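Local coordinates for protein restriction endonuclease EcoP15I, restriction subunit (Escherichia coli, PDB 4ZCF) that works with the Mod subunits as an ATP-dependent type III restriction enzyme, cutting DNA 25-27 base pairs downstream of one of two inversely oriented 5'-CAGCAG-3' sites, at residues Ile112-Leu117 and Ala121-Phe126; Ile223-Pro228 and Lys236-Ile241. All coordinates share one frame; numbering follows the deposited sequence.

Contacts 1 and 2, their centres 13 Å apart, sit on neighbouring strands, 109-113 and 222-226, of the parallel sheet of the helicase domain. Contact 1 joins strand 109-113 to the helix that follows it, and contact 2 does so for strand 222-226. Probable hydrogen bonds tie the strands, Ile113 N to Ile224 O at 2.8 Å and Ile113 O to Asp226 N at 3.2 Å. At the C-terminal ends of the two strands the side chains of Val114 and Asp226 come within about 4 Å. Both contacts reach the AMP in the helicase cleft, and each also meets a DNA phosphate, contact 1 on chain E and contact 2 on chain D.

Contact 1 (Ile112-Leu117 and Ala121-Phe126); sequences IIVPTL and AGTVNF. With AMP (adenosine monophosphate), chain H; nucleotides of chain E.
Leu117 O accepts the backbone N-H of Ala121 at 2.8 Å (N-H...O 155°), in the first turn of helix 117-128. Leu117 N holds OP1 of DA5 of chain E at 3.1 Å; Thr116 OG1 adds a weak hydrogen bond to the same oxygen. The Leu117 side chain lies against the DNA backbone, CG 3.6 Å from DA5 O5'.

Van der Waals packing centres on Thr123. With chi1 at -59°, CG2 reaches Ile112 CG2 at 4.2 Å, while OG1, beside its own backbone N, hydrogen-bonds to Ile119 O and lies 3.3 Å from AMP O3P. The side chains of Val114 and Thr123 run past each other in opposite directions, with Val114 CG1 4.1 Å from Thr123 OG1.

AMP also meets Gly122 and, one turn on, Phe126. Gly122 O receives a weak hydrogen bond from the AMP O3', and a CB at this glycine would crowd that hydroxyl. Over one face of the Phe126 ring lies the ribose C2', and base atom C4 stands 4.2 Å above the ring plane, offset.

In sequence and position, 114-117 fits the DNA-gripping motif Ia of superfamily 2 helicases. At the helix start the Leu117 N-H would probably favour the phosphate charge, while the same helix reaches AMP.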
loop_
_atom_site.group_PDB
_atom_site.type_symbol
_atom_site.label_atom_id
_atom_site.label_comp_id
_atom_site.label_asym_id
_atom_site.label_seq_id
_atom_site.Cartn_x
_atom_site.Cartn_y
_atom_site.Cartn_z
ATOM N N ILE C 112 -9.246 18.780 -10.991
ATOM C CA ILE C 112 -9.719 19.868 -10.128
ATOM C C ILE C 112 -8.466 20.479 -9.524
ATOM O O ILE C 112 -7.813 19.826 -8.691
ATOM C CB ILE C 112 -10.703 19.436 -8.991
ATOM C CG1 ILE C 112 -12.011 18.864 -9.545
ATOM C CG2 ILE C 112 -10.985 20.612 -8.029
ATOM C CD1 ILE C 112 -12.829 18.125 -8.490
ATOM N N ILE C 113 -8.128 21.719 -9.934
ATOM C CA ILE C 113 -6.951 22.386 -9.406
ATOM C C ILE C 113 -7.318 23.373 -8.278
ATOM O O ILE C 113 -8.155 24.265 -8.461
ATOM C CB ILE C 113 -5.978 22.890 -10.498
ATOM C CG1 ILE C 113 -5.712 21.754 -11.518
ATOM C CG2 ILE C 113 -4.656 23.401 -9.863
ATOM C CD1 ILE C 113 -4.806 22.031 -12.693
ATOM N N VAL C 114 -6.758 23.122 -7.079
ATOM C CA VAL C 114 -7.046 23.893 -5.868
ATOM C C VAL C 114 -5.786 24.632 -5.394
ATOM O O VAL C 114 -4.695 24.190 -5.726
ATOM C CB VAL C 114 -7.790 23.078 -4.749
ATOM C CG1 VAL C 114 -9.165 22.599 -5.225
ATOM C CG2 VAL C 114 -6.949 21.917 -4.216
ATOM N N PRO C 115 -5.868 25.804 -4.734
ATOM C CA PRO C 115 -4.625 26.517 -4.401
ATOM C C PRO C 115 -4.040 26.251 -3.007
ATOM O O PRO C 115 -2.905 26.674 -2.726
ATOM C CB PRO C 115 -5.058 27.978 -4.503
ATOM C CG PRO C 115 -6.519 27.967 -4.087
ATOM C CD PRO C 115 -7.061 26.581 -4.321
ATOM N N THR C 116 -4.832 25.577 -2.136
ATOM C CA THR C 116 -4.610 25.407 -0.703
ATOM C C THR C 116 -4.967 24.006 -0.170
ATOM O O THR C 116 -5.818 23.332 -0.749
ATOM C CB THR C 116 -5.342 26.604 -0.034
ATOM O OG1 THR C 116 -4.416 27.617 0.376
ATOM C CG2 THR C 116 -6.309 26.228 1.039
ATOM N N LEU C 117 -4.303 23.567 0.925
ATOM C CA LEU C 117 -4.570 22.268 1.549
ATOM C C LEU C 117 -5.948 22.190 2.191
ATOM O O LEU C 117 -6.559 21.118 2.163
ATOM C CB LEU C 117 -3.502 21.888 2.573
ATOM C CG LEU C 117 -2.121 21.541 2.047
ATOM C CD1 LEU C 117 -1.156 21.355 3.199
ATOM C CD2 LEU C 117 -2.147 20.325 1.100
ATOM N N ALA C 121 -8.698 19.608 1.279
ATOM C CA ALA C 121 -9.365 18.779 2.290
ATOM C C ALA C 121 -10.897 18.917 2.251
ATOM O O ALA C 121 -11.594 17.904 2.329
ATOM C CB ALA C 121 -8.820 19.090 3.676
ATOM N N GLY C 122 -11.391 20.145 2.084
ATOM C CA GLY C 122 -12.815 20.452 1.991
ATOM C C GLY C 122 -13.455 19.977 0.701
ATOM O O GLY C 122 -14.584 19.489 0.723
ATOM N N THR C 123 -12.741 20.110 -0.436
ATOM C CA THR C 123 -13.212 19.660 -1.763
ATOM C C THR C 123 -13.327 18.126 -1.782
ATOM O O THR C 123 -14.344 17.598 -2.216
ATOM C CB THR C 123 -12.306 20.229 -2.898
ATOM O OG1 THR C 123 -12.334 21.658 -2.842
ATOM C CG2 THR C 123 -12.724 19.773 -4.282
ATOM N N VAL C 124 -12.291 17.427 -1.280
ATOM C CA VAL C 124 -12.245 15.967 -1.214
ATOM C C VAL C 124 -13.335 15.407 -0.283
ATOM O O VAL C 124 -14.071 14.510 -0.692
ATOM C CB VAL C 124 -10.803 15.471 -0.911
ATOM C CG1 VAL C 124 -10.757 13.987 -0.584
ATOM C CG2 VAL C 124 -9.873 15.795 -2.084
ATOM N N ASN C 125 -13.489 15.979 0.915
ATOM C CA ASN C 125 -14.507 15.601 1.894
ATOM C C ASN C 125 -15.887 15.580 1.234
ATOM O O ASN C 125 -16.577 14.562 1.271
ATOM C CB ASN C 125 -14.480 16.601 3.067
ATOM C CG ASN C 125 -15.153 16.133 4.330
ATOM O OD1 ASN C 125 -14.506 15.645 5.260
ATOM N ND2 ASN C 125 -16.463 16.305 4.408
ATOM N N PHE C 126 -16.252 16.691 0.578
ATOM C CA PHE C 126 -17.511 16.863 -0.141
ATOM C C PHE C 126 -17.686 15.823 -1.249
ATOM O O PHE C 126 -18.743 15.209 -1.327
ATOM C CB PHE C 126 -17.582 18.291 -0.713
ATOM C CG PHE C 126 -18.928 18.727 -1.258
ATOM C CD1 PHE C 126 -20.111 18.379 -0.608
ATOM C CD2 PHE C 126 -19.008 19.549 -2.379
ATOM C CE1 PHE C 126 -21.344 18.789 -1.106
ATOM C CE2 PHE C 126 -20.243 19.980 -2.864
ATOM C CZ PHE C 126 -21.400 19.590 -2.230
HETATM P P AMP H . -14.259 25.687 -1.832
HETATM O O1P AMP H . -13.113 26.613 -1.663
HETATM O O2P AMP H . -15.172 26.432 -2.734
HETATM O O3P AMP H . -13.733 24.593 -2.687
HETATM O "O5'" AMP H . -14.889 25.165 -0.463
HETATM C "C5'" AMP H . -16.263 25.370 -0.181
HETATM C "C4'" AMP H . -16.845 24.235 0.600
HETATM O "O4'" AMP H . -18.258 24.464 0.855
HETATM C "C3'" AMP H . -16.775 22.970 -0.183
HETATM O "O3'" AMP H . -15.569 22.284 0.152
HETATM C "C2'" AMP H . -17.992 22.212 0.161
HETATM O "O2'" AMP H . -17.742 21.315 1.253
HETATM C "C1'" AMP H . -18.990 23.229 0.611
HETATM N N9 AMP H . -20.065 23.419 -0.279
HETATM C C8 AMP H . -19.925 23.951 -1.477
HETATM N N7 AMP H . -21.142 24.042 -2.081
HETATM C C5 AMP H . -22.116 23.546 -1.099
HETATM C C6 AMP H . -23.523 23.351 -1.008
HETATM N N6 AMP H . -24.375 23.686 -2.092
HETATM N N1 AMP H . -24.039 22.832 0.135
HETATM C C2 AMP H . -23.275 22.494 1.163
HETATM N N3 AMP H . -21.953 22.647 1.151
HETATM C C4 AMP H . -21.316 23.159 0.072
ATOM P P DA E 5 -1.268 25.478 2.958
ATOM O OP1 DA E 5 -2.603 25.722 2.352
ATOM O OP2 DA E 5 -1.211 24.761 4.258
ATOM O "O5'" DA E 5 -0.392 24.747 1.844
ATOM C "C5'" DA E 5 0.958 24.509 2.128
ATOM C "C4'" DA E 5 1.735 23.956 0.948
ATOM O "O4'" DA E 5 2.935 24.761 0.831
ATOM C "C3'" DA E 5 2.174 22.504 1.153
ATOM O "O3'" DA E 5 1.893 21.698 -0.016
ATOM C "C2'" DA E 5 3.659 22.592 1.498
ATOM C "C1'" DA E 5 4.092 24.005 1.114
ATOM N N9 DA E 5 4.960 24.692 2.088
ATOM C C8 DA E 5 4.677 25.032 3.397
ATOM N N7 DA E 5 5.686 25.591 4.027
ATOM C C5 DA E 5 6.701 25.636 3.064
ATOM C C6 DA E 5 8.049 26.089 3.077
ATOM N N6 DA E 5 8.615 26.696 4.130
ATOM N N1 DA E 5 8.767 26.021 1.922
ATOM C C2 DA E 5 8.239 25.426 0.849
ATOM N N3 DA E 5 6.994 24.967 0.733
ATOM C C4 DA E 5 6.270 25.101 1.866
#

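Contact 2 (Ile223-Pro228 and Lys236-Ile241); sequences IIIDEP and KTWENI. With AMP (adenosine monophosphate), chain H; nucleotides of chain D.
Ile225 lays its terminal methyl CD1 against the six-membered ring of Trp238, 3.8 Å from CZ3 and oblique to the indole plane. The tryptophan's CB bond does not aim at the strand; chi1 of -173° carries the ring over to it. One turn on, Ile241 does point at the strand, and its CG2 meets Ile223 CD1 at 4.1 Å and, more loosely, Ile225 CD1. Ile113 of the adjoining strand also touches Ile223 and Ile241, extending this apolar layer over two strands.

Such packing is that of a beta-alpha-beta crossover in a RecA-like helicase domain: helix 236-242 runs back over the sheet between strands 222-226 and 248-253, and the axis of 236-241 passes 12.3 Å from that of strand 223-226, nearly antiparallel (166°). At the strand's end stand Asp226, Glu227 and Pro228, the Walker B (motif II) sequence. Asp226 OD2 lies 3.0 Å from AMP O3P and is hydrogen-bonded to Tyr94 OH. With an alanine here in place of the carboxylate, the Tyr94 hydroxyl would probably lose its partner and a gap open before the AMP phosphate. Glu227 forms a salt bridge with Lys90. At the helix's first turn, Thr237 OG1 (chi1 -45°) and the backbone N-H both donate to OP1 of DT20 of chain D, at 2.9 Å from OG1 and 3.2 Å from N; Asn192 ND2 is also hydrogen-bonded to OG1.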
loop_
_atom_site.group_PDB
_atom_site.type_symbol
_atom_site.label_atom_id
_atom_site.label_comp_id
_atom_site.label_asym_id
_atom_site.label_seq_id
_atom_site.Cartn_x
_atom_site.Cartn_y
_atom_site.Cartn_z
ATOM N N ILE C 223 -10.056 20.971 -17.191
ATOM C CA ILE C 223 -9.546 21.507 -15.926
ATOM C C ILE C 223 -10.415 22.570 -15.300
ATOM O O ILE C 223 -10.734 23.543 -15.962
ATOM C CB ILE C 223 -8.068 21.979 -16.026
ATOM C CG1 ILE C 223 -7.147 20.882 -16.596
ATOM C CG2 ILE C 223 -7.571 22.504 -14.674
ATOM C CD1 ILE C 223 -5.716 21.281 -16.729
ATOM N N ILE C 224 -10.710 22.405 -13.990
ATOM C CA ILE C 224 -11.455 23.314 -13.129
ATOM C C ILE C 224 -10.454 24.073 -12.244
ATOM O O ILE C 224 -9.602 23.447 -11.613
ATOM C CB ILE C 224 -12.473 22.527 -12.240
ATOM C CG1 ILE C 224 -13.411 21.581 -13.051
ATOM C CG2 ILE C 224 -13.224 23.427 -11.233
ATOM C CD1 ILE C 224 -14.458 22.218 -13.966
ATOM N N ILE C 225 -10.584 25.406 -12.163
ATOM C CA ILE C 225 -9.763 26.228 -11.285
ATOM C C ILE C 225 -10.619 26.888 -10.208
ATOM O O ILE C 225 -11.521 27.672 -10.523
ATOM C CB ILE C 225 -8.781 27.178 -12.026
ATOM C CG1 ILE C 225 -7.519 26.394 -12.427
ATOM C CG2 ILE C 225 -8.359 28.375 -11.142
ATOM C CD1 ILE C 225 -7.394 26.147 -13.761
ATOM N N ASP C 226 -10.338 26.522 -8.933
ATOM C CA ASP C 226 -10.977 27.007 -7.715
ATOM C C ASP C 226 -10.166 28.201 -7.219
ATOM O O ASP C 226 -8.956 28.071 -7.005
ATOM C CB ASP C 226 -10.992 25.885 -6.659
ATOM C CG ASP C 226 -12.087 25.993 -5.619
ATOM O OD1 ASP C 226 -12.099 26.984 -4.875
ATOM O OD2 ASP C 226 -12.882 25.042 -5.498
ATOM N N GLU C 227 -10.829 29.364 -7.046
ATOM C CA GLU C 227 -10.235 30.661 -6.640
ATOM C C GLU C 227 -9.155 31.052 -7.678
ATOM O O GLU C 227 -7.974 30.804 -7.441
ATOM C CB GLU C 227 -9.701 30.660 -5.180
ATOM C CG GLU C 227 -10.543 29.895 -4.162
ATOM C CD GLU C 227 -11.822 30.525 -3.638
ATOM O OE1 GLU C 227 -12.400 31.403 -4.322
ATOM O OE2 GLU C 227 -12.271 30.099 -2.548
ATOM N N PRO C 228 -9.546 31.566 -8.878
ATOM C CA PRO C 228 -8.544 31.813 -9.932
ATOM C C PRO C 228 -7.550 32.922 -9.665
ATOM O O PRO C 228 -6.547 33.014 -10.372
ATOM C CB PRO C 228 -9.394 32.070 -11.178
ATOM C CG PRO C 228 -10.676 32.566 -10.663
ATOM C CD PRO C 228 -10.906 31.910 -9.345
ATOM N N LYS C 236 4.402 31.118 -12.208
ATOM C CA LYS C 236 4.795 29.709 -12.242
ATOM C C LYS C 236 3.655 28.703 -12.222
ATOM O O LYS C 236 3.576 27.897 -13.157
ATOM C CB LYS C 236 5.838 29.392 -11.150
ATOM C CG LYS C 236 6.406 27.972 -11.207
ATOM C CD LYS C 236 7.707 27.860 -12.009
ATOM C CE LYS C 236 8.040 26.433 -12.388
ATOM N NZ LYS C 236 8.301 25.565 -11.201
ATOM N N THR C 237 2.798 28.718 -11.172
ATOM C CA THR C 237 1.681 27.771 -11.040
ATOM C C THR C 237 0.867 27.668 -12.333
ATOM O O THR C 237 0.664 26.554 -12.840
ATOM C CB THR C 237 0.792 28.069 -9.810
ATOM O OG1 THR C 237 1.598 28.342 -8.659
ATOM C CG2 THR C 237 -0.168 26.925 -9.498
ATOM N N TRP C 238 0.436 28.837 -12.879
ATOM C CA TRP C 238 -0.337 28.884 -14.121
ATOM C C TRP C 238 0.428 28.318 -15.314
ATOM O O TRP C 238 -0.172 27.600 -16.116
ATOM C CB TRP C 238 -0.886 30.288 -14.423
ATOM C CG TRP C 238 -1.815 30.270 -15.599
ATOM C CD1 TRP C 238 -1.482 30.495 -16.902
ATOM C CD2 TRP C 238 -3.171 29.808 -15.608
ATOM N NE1 TRP C 238 -2.558 30.244 -17.717
ATOM C CE2 TRP C 238 -3.614 29.834 -16.947
ATOM C CE3 TRP C 238 -4.073 29.413 -14.605
ATOM C CZ2 TRP C 238 -4.918 29.487 -17.312
ATOM C CZ3 TRP C 238 -5.369 29.072 -14.967
ATOM C CH2 TRP C 238 -5.779 29.110 -16.307
ATOM N N GLU C 239 1.738 28.628 -15.430
ATOM C CA GLU C 239 2.559 28.140 -16.546
ATOM C C GLU C 239 2.677 26.623 -16.555
ATOM O O GLU C 239 2.701 26.033 -17.634
ATOM C CB GLU C 239 3.927 28.843 -16.640
ATOM C CG GLU C 239 3.870 30.338 -16.949
ATOM C CD GLU C 239 3.281 30.781 -18.278
ATOM O OE1 GLU C 239 3.926 30.546 -19.325
ATOM O OE2 GLU C 239 2.205 31.422 -18.266
ATOM N N ASN C 240 2.666 25.993 -15.354
ATOM C CA ASN C 240 2.703 24.538 -15.183
ATOM C C ASN C 240 1.403 23.874 -15.608
ATOM O O ASN C 240 1.454 22.759 -16.133
ATOM C CB ASN C 240 3.038 24.149 -13.749
ATOM C CG ASN C 240 4.471 24.345 -13.347
ATOM O OD1 ASN C 240 5.396 24.289 -14.162
ATOM N ND2 ASN C 240 4.683 24.521 -12.059
ATOM N N ILE C 241 0.239 24.532 -15.334
ATOM C CA ILE C 241 -1.121 24.091 -15.717
ATOM C C ILE C 241 -1.214 24.126 -17.248
ATOM O O ILE C 241 -1.761 23.188 -17.841
ATOM C CB ILE C 241 -2.240 24.934 -15.020
ATOM C CG1 ILE C 241 -2.212 24.750 -13.479
ATOM C CG2 ILE C 241 -3.654 24.636 -15.601
ATOM C CD1 ILE C 241 -2.905 25.839 -12.660
HETATM P P AMP H . -14.259 25.687 -1.832
HETATM O O1P AMP H . -13.113 26.613 -1.663
HETATM O O2P AMP H . -15.172 26.432 -2.734
HETATM O O3P AMP H . -13.733 24.593 -2.687
HETATM O "O5'" AMP H . -14.889 25.165 -0.463
HETATM C "C5'" AMP H . -16.263 25.370 -0.181
HETATM C "C4'" AMP H . -16.845 24.235 0.600
HETATM O "O4'" AMP H . -18.258 24.464 0.855
HETATM C "C3'" AMP H . -16.775 22.970 -0.183
HETATM O "O3'" AMP H . -15.569 22.284 0.152
HETATM C "C2'" AMP H . -17.992 22.212 0.161
HETATM O "O2'" AMP H . -17.742 21.315 1.253
HETATM C "C1'" AMP H . -18.990 23.229 0.611
HETATM N N9 AMP H . -20.065 23.419 -0.279
HETATM C C8 AMP H . -19.925 23.951 -1.477
HETATM N N7 AMP H . -21.142 24.042 -2.081
HETATM C C5 AMP H . -22.116 23.546 -1.099
HETATM C C6 AMP H . -23.523 23.351 -1.008
HETATM N N6 AMP H . -24.375 23.686 -2.092
HETATM N N1 AMP H . -24.039 22.832 0.135
HETATM C C2 AMP H . -23.275 22.494 1.163
HETATM N N3 AMP H . -21.953 22.647 1.151
HETATM C C4 AMP H . -21.316 23.159 0.072
ATOM P P DT D 20 2.893 31.666 -8.215
ATOM O OP1 DT D 20 1.989 31.145 -9.259
ATOM O OP2 DT D 20 3.916 32.668 -8.590
ATOM O "O5'" DT D 20 2.019 32.270 -7.022
ATOM C "C5'" DT D 20 0.881 31.561 -6.564
ATOM C "C4'" DT D 20 0.297 32.243 -5.344
ATOM O "O4'" DT D 20 1.311 32.310 -4.310
ATOM C "C3'" DT D 20 -0.198 33.665 -5.585
ATOM O "O3'" DT D 20 -1.526 33.790 -5.121
ATOM C "C2'" DT D 20 0.750 34.565 -4.804
ATOM C "C1'" DT D 20 1.367 33.620 -3.776
ATOM N N1 DT D 20 2.778 33.973 -3.348
ATOM C C2 DT D 20 3.016 34.336 -2.030
ATOM O O2 DT D 20 2.155 34.379 -1.160
ATOM N N3 DT D 20 4.332 34.646 -1.756
ATOM C C4 DT D 20 5.403 34.661 -2.646
ATOM O O4 DT D 20 6.513 34.993 -2.220
ATOM C C5 DT D 20 5.075 34.274 -4.011
ATOM C C7 DT D 20 6.115 34.212 -5.093
ATOM C C6 DT D 20 3.803 33.964 -4.284
ATOM P P DA D 19 8.938 29.452 -7.924
ATOM O OP1 DA D 19 9.057 28.302 -8.875
ATOM O OP2 DA D 19 9.623 30.734 -8.235
ATOM O "O5'" DA D 19 7.398 29.833 -7.660
ATOM C "C5'" DA D 19 6.404 28.844 -7.567
ATOM C "C4'" DA D 19 5.413 29.182 -6.484
ATOM O "O4'" DA D 19 6.045 29.164 -5.192
ATOM C "C3'" DA D 19 4.696 30.518 -6.545
ATOM O "O3'" DA D 19 3.658 30.421 -7.543
ATOM C "C2'" DA D 19 4.128 30.538 -5.125
ATOM C "C1'" DA D 19 5.149 29.766 -4.288
ATOM N N9 DA D 19 5.922 30.562 -3.332
ATOM C C8 DA D 19 7.205 31.034 -3.487
ATOM N N7 DA D 19 7.671 31.672 -2.437
ATOM C C5 DA D 19 6.611 31.659 -1.545
ATOM C C6 DA D 19 6.452 32.174 -0.238
ATOM N N6 DA D 19 7.432 32.822 0.382
ATOM N N1 DA D 19 5.271 31.993 0.413
ATOM C C2 DA D 19 4.291 31.311 -0.206
ATOM N N3 DA D 19 4.317 30.782 -1.450
ATOM C C4 DA D 19 5.517 30.982 -2.072
#